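Local coordinates for protein DltD (Streptococcus thermophilus LMG 18311, PDB 7DXM), which probably serves as the terminal O-acyltransferase of the dlt pathway, taking part in the D-alanylation of lipoteichoic acid at the cell membrane, at residues A14-N19 against A195-N200; R75-L80 against Q118-N123. All blocks are in the same frame, centred on the assembly; numbering follows the deposited sequence.

Contact 1 of 2, residues A14-N19 against A195-N200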
ATOM      1  N   ALA A  14      12.917  -0.377   8.113  1.00 52.33           N
ATOM      2  CA  ALA A  14      12.311  -0.681   6.830  1.00 45.57           C
ATOM      3  C   ALA A  14      11.299  -1.801   6.918  1.00 43.74           C
ATOM      4  O   ALA A  14      10.533  -1.982   5.970  1.00 47.12           O
ATOM      5  CB  ALA A  14      13.391  -1.019   5.798  1.00 44.14           C
ATOM      6  N   VAL A  15      11.270  -2.546   8.018  1.00 41.44           N
ATOM      7  CA  VAL A  15      10.363  -3.680   8.125  1.00 43.36           C
ATOM      8  C   VAL A  15       9.689  -3.681   9.484  1.00 41.91           C
ATOM      9  O   VAL A  15       9.220  -4.733   9.935  1.00 41.78           O
ATOM     10  CB  VAL A  15      11.079  -5.032   7.904  1.00 46.59           C
ATOM     11  CG1 VAL A  15      11.367  -5.313   6.405  1.00 39.85           C
ATOM     12  CG2 VAL A  15      12.328  -5.071   8.709  1.00 47.20           C
ATOM     13  N   THR A  16       9.641  -2.526  10.158  1.00 39.60           N
ATOM     14  CA  THR A  16       9.005  -2.500  11.472  1.00 43.96           C
ATOM     15  C   THR A  16       7.494  -2.653  11.343  1.00 45.21           C
ATOM     16  O   THR A  16       6.885  -3.476  12.038  1.00 50.26           O
ATOM     17  CB  THR A  16       9.390  -1.227  12.223  1.00 48.49           C
ATOM     18  OG1 THR A  16      10.703  -1.392  12.775  1.00 48.10           O
ATOM     19  CG2 THR A  16       8.430  -0.938  13.346  1.00 42.83           C
ATOM     20  N   LEU A  17       6.875  -1.898  10.437  1.00 42.22           N
ATOM     21  CA  LEU A  17       5.482  -2.142  10.040  1.00 44.92           C
ATOM     22  C   LEU A  17       4.514  -1.945  11.214  1.00 45.98           C
ATOM     23  O   LEU A  17       3.636  -2.768  11.483  1.00 47.45           O
ATOM     24  CB  LEU A  17       5.340  -3.537   9.415  1.00 36.80           C
ATOM     25  CG  LEU A  17       6.128  -3.562   8.111  1.00 39.10           C
ATOM     26  CD1 LEU A  17       6.350  -4.952   7.578  1.00 37.08           C
ATOM     27  CD2 LEU A  17       5.431  -2.715   7.077  1.00 46.40           C
ATOM     28  N   THR A  18       4.691  -0.841  11.925  1.00 45.50           N
ATOM     29  CA  THR A  18       3.775  -0.424  12.977  1.00 47.44           C
ATOM     30  C   THR A  18       3.129   0.893  12.575  1.00 46.42           C
ATOM     31  O   THR A  18       3.730   1.695  11.851  1.00 44.22           O
ATOM     32  CB  THR A  18       4.483  -0.234  14.331  1.00 45.91           C
ATOM     33  OG1 THR A  18       5.387   0.897  14.273  1.00 42.21           O
ATOM     34  CG2 THR A  18       5.249  -1.518  14.692  1.00 43.47           C
ATOM     35  N   ASN A  19       1.909   1.109  13.066  1.00 41.86           N
ATOM     36  CA  ASN A  19       1.209   2.339  12.739  1.00 37.98           C
ATOM     37  C   ASN A  19       2.079   3.539  13.048  1.00 44.96           C
ATOM     38  O   ASN A  19       2.238   4.444  12.219  1.00 46.14           O
ATOM     39  CB  ASN A  19      -0.090   2.423  13.515  1.00 37.54           C
ATOM     40  CG  ASN A  19      -1.037   1.316  13.157  1.00 48.78           C
ATOM     41  OD1 ASN A  19      -0.841   0.611  12.156  1.00 56.35           O
ATOM     42  ND2 ASN A  19      -2.073   1.134  13.977  1.00 53.49           N
ATOM     43  N   ALA A 195       8.278   5.936  17.774  1.00 54.76           N
ATOM     44  CA  ALA A 195       8.411   5.138  16.554  1.00 51.38           C
ATOM     45  C   ALA A 195       9.725   4.357  16.516  1.00 50.92           C
ATOM     46  O   ALA A 195      10.556   4.555  15.623  1.00 49.76           O
ATOM     47  CB  ALA A 195       8.305   6.043  15.323  1.00 43.23           C
ATOM     48  N   SER A 196       9.929   3.477  17.482  1.00 56.10           N
ATOM     49  CA  SER A 196      11.183   2.747  17.597  1.00 57.03           C
ATOM     50  C   SER A 196      11.105   1.430  16.823  1.00 56.06           C
ATOM     51  O   SER A 196      10.018   0.880  16.592  1.00 53.39           O
ATOM     52  CB  SER A 196      11.518   2.486  19.072  1.00 50.24           C
ATOM     53  OG  SER A 196      10.749   1.412  19.593  1.00 55.95           O
ATOM     54  N   ASN A 197      12.281   0.925  16.430  1.00 52.35           N
ATOM     55  CA  ASN A 197      12.368  -0.290  15.621  1.00 49.88           C
ATOM     56  C   ASN A 197      11.817  -1.510  16.361  1.00 51.06           C
ATOM     57  O   ASN A 197      11.864  -1.598  17.588  1.00 57.12           O
ATOM     58  CB  ASN A 197      13.814  -0.566  15.211  1.00 49.80           C
ATOM     59  CG  ASN A 197      14.342   0.447  14.216  1.00 53.12           C
ATOM     60  OD1 ASN A 197      13.567   1.154  13.564  1.00 61.55           O
ATOM     61  ND2 ASN A 197      15.667   0.517  14.082  1.00 46.80           N
ATOM     62  N   ASN A 198      11.280  -2.446  15.584  1.00 52.60           N
ATOM     63  CA  ASN A 198      10.815  -3.757  16.014  1.00 43.97           C
ATOM     64  C   ASN A 198      11.977  -4.732  16.103  1.00 51.88           C
ATOM     65  O   ASN A 198      13.113  -4.428  15.714  1.00 50.10           O
ATOM     66  CB  ASN A 198       9.840  -4.337  14.999  1.00 44.75           C
ATOM     67  CG  ASN A 198       8.456  -3.905  15.225  1.00 50.94           C
ATOM     68  OD1 ASN A 198       8.061  -3.625  16.352  1.00 62.31           O
ATOM     69  ND2 ASN A 198       7.677  -3.867  14.161  1.00 48.54           N
ATOM     70  N   ALA A 199      11.666  -5.947  16.566  1.00 56.00           N
ATOM     71  CA  ALA A 199      12.515  -7.112  16.325  1.00 58.28           C
ATOM     72  C   ALA A 199      12.170  -7.794  15.002  1.00 56.36           C
ATOM     73  O   ALA A 199      12.754  -8.838  14.673  1.00 56.82           O
ATOM     74  CB  ALA A 199      12.418  -8.113  17.486  1.00 50.79           C
ATOM     75  N   ASN A 200      11.262  -7.197  14.225  1.00 49.45           N
ATOM     76  CA  ASN A 200      10.819  -7.822  12.990  1.00 50.10           C
ATOM     77  C   ASN A 200      11.988  -8.155  12.063  1.00 52.31           C
ATOM     78  O   ASN A 200      12.054  -9.267  11.530  1.00 51.21           O
ATOM     79  CB  ASN A 200       9.805  -6.923  12.304  1.00 51.50           C
ATOM     80  CG  ASN A 200       8.414  -7.231  12.736  1.00 49.06           C
ATOM     81  OD1 ASN A 200       8.198  -8.182  13.491  1.00 54.43           O
ATOM     82  ND2 ASN A 200       7.452  -6.446  12.264  1.00 45.83           N
TER
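Thr16 and Asn198 bring the two loops together, their CA atoms 5.0 Å apart, where the directions of 15-18 and 196-200 differ by 122°. A nearly straight bond joins backbone to side chain: Asn198 N donates to Thr16 OG1 at 3.1 Å, with an N-H...O angle of 166°. OG1 is anti to the carbonyl carbon and beside its own backbone N, and it is also hydrogen-bonded to Arg12 O. Since that carbonyl can only accept, the hydroxyl must donate to it while accepting from Asn198 N, so both of its roles are used. The methyl CG2 of Thr16 lies against the amide of Asn198, 3.5 Å from its CG. Thr18 meets that amide tip to tip, its CG2 being 3.9 Å from Asn198 OD1. The approach of Asn198 ND2 to Thr16 O is too close in the model and carries no weight. Asn200 lies with CB 3.3 Å from Val15 O and its amide nitrogen turned to two successive carbonyls, making a weak bond to each. One runs from ND2 to Val15 O at 3.4 Å; the other, to Thr16 O, is bent to 122° and less certain, because Thr16 O is the oxygen involved in the clash. Beside this, Thr18 is the N-cap of helix 19-22, its OG1 bonded to Asn21 N, while Asn197 ND2 is bonded to Ala9 O in helix 7-13. The contact therefore lies where the chain passes from helix 7-13 to helix 19-22, against the link between the long helix 170-194 and helix 200-204, with Val15 and Leu17 packing on Phe71 of the edge strand 68-72.

Contact 2 of 2, residues R75-L80 against Q118-N123; sequences RGSASL and QQFFNN
Phe120 and Ser77 form the centre of this contact: Ser77 CB sits over one face of the phenyl ring, 3.7 Å from its centroid and 13° off the ring normal, a CH-pi arrangement. At the ring's edge, in its plane, Arg75 O lies 3.4 Å from CZ of Phe120. Gly76 C, 3.5 Å from Phe120 CE2, lies obliquely to the ring. The backbone of 75-77 thus wraps from the rim of the ring to its face, and no hydrogen bond crosses between the segments. Gly76 has phi/psi of 93°/-2°, a region where a side chain would crowd the carbonyl O of Arg75. Further out, Ser77 is the centre of an inverse gamma turn, closed by a weak bond from Ala78 N to Gly76 O. Its hydroxyl, placed between backbone N and carbonyl carbon, bonds to Gln74 O. Phe120 in turn meets Phe22 edge-to-face, and its carbonyl O accepts a bond from Gln125 NE2. The contact joins the loop after strand 68-72, just ahead of helix 79-86, to the connection between helices 114-118 and 123-131; helix 19-22 adjoins it through Asn19, which touches both Gln119 and Phe120.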
ATOM      1  N   ARG A  75      -2.761  -2.927   8.072  1.00 47.35           N
ATOM      2  CA  ARG A  75      -4.147  -3.239   7.790  1.00 44.47           C
ATOM      3  C   ARG A  75      -5.000  -1.982   7.877  1.00 41.05           C
ATOM      4  O   ARG A  75      -4.936  -1.235   8.852  1.00 39.80           O
ATOM      5  CB  ARG A  75      -4.630  -4.317   8.770  1.00 51.55           C
ATOM      6  CG  ARG A  75      -6.114  -4.449   8.813  1.00 64.01           C
ATOM      7  CD  ARG A  75      -6.613  -5.862   8.692  1.00 74.87           C
ATOM      8  NE  ARG A  75      -8.071  -5.806   8.704  1.00 83.61           N
ATOM      9  CZ  ARG A  75      -8.869  -6.780   9.134  1.00 80.87           C
ATOM     10  NH1 ARG A  75      -8.348  -7.917   9.584  1.00 79.25           N
ATOM     11  NH2 ARG A  75     -10.191  -6.609   9.129  1.00 81.98           N
ATOM     12  N   GLY A  76      -5.720  -1.690   6.817  1.00 42.90           N
ATOM     13  CA  GLY A  76      -6.507  -0.487   6.802  1.00 41.19           C
ATOM     14  C   GLY A  76      -5.852   0.737   6.203  1.00 43.08           C
ATOM     15  O   GLY A  76      -6.510   1.781   6.127  1.00 50.43           O
ATOM     16  N   SER A  77      -4.592   0.657   5.764  1.00 39.11           N
ATOM     17  CA  SER A  77      -3.936   1.816   5.141  1.00 37.89           C
ATOM     18  C   SER A  77      -4.198   1.845   3.630  1.00 46.66           C
ATOM     19  O   SER A  77      -3.332   1.520   2.809  1.00 45.20           O
ATOM     20  CB  SER A  77      -2.444   1.797   5.442  1.00 40.90           C
ATOM     21  OG  SER A  77      -1.833   0.670   4.858  1.00 39.57           O
ATOM     22  N   ALA A  78      -5.416   2.256   3.248  1.00 47.12           N
ATOM     23  CA  ALA A  78      -5.780   2.354   1.833  1.00 41.00           C
ATOM     24  C   ALA A  78      -5.274   3.687   1.249  1.00 41.03           C
ATOM     25  O   ALA A  78      -4.449   4.378   1.845  1.00 47.23           O
ATOM     26  CB  ALA A  78      -7.281   2.162   1.662  1.00 44.92           C
ATOM     27  N   SER A  79      -5.758   4.089   0.076  1.00 39.79           N
ATOM     28  CA  SER A  79      -5.083   5.164  -0.651  1.00 42.65           C
ATOM     29  C   SER A  79      -5.259   6.535   0.006  1.00 41.71           C
ATOM     30  O   SER A  79      -4.393   7.403  -0.150  1.00 40.15           O
ATOM     31  CB  SER A  79      -5.562   5.217  -2.105  1.00 45.56           C
ATOM     32  OG  SER A  79      -5.635   3.925  -2.670  1.00 44.43           O
ATOM     33  N   LEU A  80      -6.357   6.781   0.715  1.00 44.71           N
ATOM     34  CA  LEU A  80      -6.473   8.092   1.353  1.00 49.34           C
ATOM     35  C   LEU A  80      -5.386   8.277   2.423  1.00 49.01           C
ATOM     36  O   LEU A  80      -4.670   9.298   2.444  1.00 48.06           O
ATOM     37  CB  LEU A  80      -7.885   8.269   1.929  1.00 42.96           C
ATOM     38  CG  LEU A  80      -8.274   9.597   2.589  1.00 38.69           C
ATOM     39  CD1 LEU A  80      -8.132  10.762   1.638  1.00 37.90           C
ATOM     40  CD2 LEU A  80      -9.667   9.496   3.065  1.00 41.50           C
ATOM     41  N   GLN A 118      -8.014   6.921  11.600  1.00 47.21           N
ATOM     42  CA  GLN A 118      -7.232   7.705  12.553  1.00 46.45           C
ATOM     43  C   GLN A 118      -5.869   7.076  12.823  1.00 42.80           C
ATOM     44  O   GLN A 118      -4.914   7.790  13.153  1.00 41.80           O
ATOM     45  CB  GLN A 118      -8.001   7.889  13.864  1.00 49.42           C
ATOM     46  CG  GLN A 118      -7.293   8.802  14.867  1.00 46.94           C
ATOM     47  CD  GLN A 118      -7.169  10.242  14.361  1.00 53.34           C
ATOM     48  OE1 GLN A 118      -8.149  10.873  13.948  1.00 54.67           O
ATOM     49  NE2 GLN A 118      -5.953  10.755  14.373  1.00 59.19           N
ATOM     50  N   GLN A 119      -5.743   5.759  12.678  1.00 38.76           N
ATOM     51  CA  GLN A 119      -4.504   5.144  13.119  1.00 42.17           C
ATOM     52  C   GLN A 119      -3.385   5.319  12.111  1.00 42.61           C
ATOM     53  O   GLN A 119      -2.273   4.858  12.364  1.00 43.51           O
ATOM     54  CB  GLN A 119      -4.714   3.663  13.472  1.00 41.08           C
ATOM     55  CG  GLN A 119      -5.173   2.767  12.371  1.00 49.52           C
ATOM     56  CD  GLN A 119      -5.583   1.389  12.894  1.00 59.88           C
ATOM     57  OE1 GLN A 119      -5.128   0.948  13.954  1.00 59.34           O
ATOM     58  NE2 GLN A 119      -6.442   0.700  12.145  1.00 62.76           N
ATOM     59  N   PHE A 120      -3.633   6.000  11.003  1.00 41.90           N
ATOM     60  CA  PHE A 120      -2.565   6.433  10.116  1.00 37.65           C
ATOM     61  C   PHE A 120      -2.503   7.935   9.947  1.00 45.34           C
ATOM     62  O   PHE A 120      -1.411   8.494   9.771  1.00 48.86           O
ATOM     63  CB  PHE A 120      -2.726   5.785   8.750  1.00 37.50           C
ATOM     64  CG  PHE A 120      -2.829   4.307   8.824  1.00 45.24           C
ATOM     65  CD1 PHE A 120      -1.673   3.525   9.030  1.00 44.01           C
ATOM     66  CD2 PHE A 120      -4.070   3.684   8.725  1.00 40.35           C
ATOM     67  CE1 PHE A 120      -1.760   2.152   9.115  1.00 40.32           C
ATOM     68  CE2 PHE A 120      -4.171   2.308   8.826  1.00 43.12           C
ATOM     69  CZ  PHE A 120      -3.018   1.538   9.010  1.00 45.23           C
ATOM     70  N   PHE A 121      -3.636   8.605  10.026  1.00 45.31           N
ATOM     71  CA  PHE A 121      -3.674  10.039   9.856  1.00 42.21           C
ATOM     72  C   PHE A 121      -3.130  10.740  11.104  1.00 49.20           C
ATOM     73  O   PHE A 121      -3.235  10.224  12.223  1.00 52.59           O
ATOM     74  CB  PHE A 121      -5.117  10.419   9.557  1.00 39.90           C
ATOM     75  CG  PHE A 121      -5.354  11.871   9.507  1.00 45.27           C
ATOM     76  CD1 PHE A 121      -5.050  12.591   8.365  1.00 45.43           C
ATOM     77  CD2 PHE A 121      -5.888  12.520  10.597  1.00 45.66           C
ATOM     78  CE1 PHE A 121      -5.263  13.936   8.308  1.00 41.98           C
ATOM     79  CE2 PHE A 121      -6.114  13.866  10.554  1.00 51.20           C
ATOM     80  CZ  PHE A 121      -5.799  14.584   9.409  1.00 46.12           C
ATOM     81  N   ASN A 122      -2.513  11.909  10.914  1.00 48.28           N
ATOM     82  CA  ASN A 122      -2.145  12.761  12.050  1.00 43.56           C
ATOM     83  C   ASN A 122      -2.116  14.209  11.593  1.00 45.53           C
ATOM     84  O   ASN A 122      -2.340  14.511  10.422  1.00 44.23           O
ATOM     85  CB  ASN A 122      -0.808  12.349  12.691  1.00 40.20           C
ATOM     86  CG  ASN A 122       0.426  12.643  11.824  1.00 42.48           C
ATOM     87  OD1 ASN A 122       0.429  13.482  10.908  1.00 42.62           O
ATOM     88  ND2 ASN A 122       1.501  11.937  12.138  1.00 50.04           N
ATOM     89  N   ASN A 123      -1.814  15.115  12.512  1.00 44.88           N
ATOM     90  CA  ASN A 123      -1.904  16.513  12.133  1.00 43.83           C
ATOM     91  C   ASN A 123      -0.696  16.987  11.348  1.00 45.10           C
ATOM     92  O   ASN A 123      -0.768  18.045  10.708  1.00 47.74           O
ATOM     93  CB  ASN A 123      -2.118  17.378  13.363  1.00 45.27           C
ATOM     94  CG  ASN A 123      -3.569  17.382  13.804  1.00 50.69           C
ATOM     95  OD1 ASN A 123      -4.417  16.724  13.176  1.00 48.70           O
ATOM     96  ND2 ASN A 123      -3.872  18.125  14.879  1.00 60.44           N
TER

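The two contacts have centres 16 Å apart, and contact 2 is nested along the chain inside the loop closed by contact 1. They meet at Asn19, whose OD1 is 3.5 Å from Phe120 CE1. Strand 68-72, an outermost strand of the parallel five-stranded sheet, relates them: residues of 14-19 pack on it, and 75-80 follows it in sequence. Contact 1 joins the N-terminal helices to the link between helices 170-194 and 200-204, while contact 2 lies nearer the centre of the chain. There the Arg75 side chain touches a possible, unconfirmed Ser46-His347-Asp344 triad, consistent with the SGNH-hydrolase clan, and makes a long, weak ion pair with a sulfate ion, probably from the crystallisation liquor.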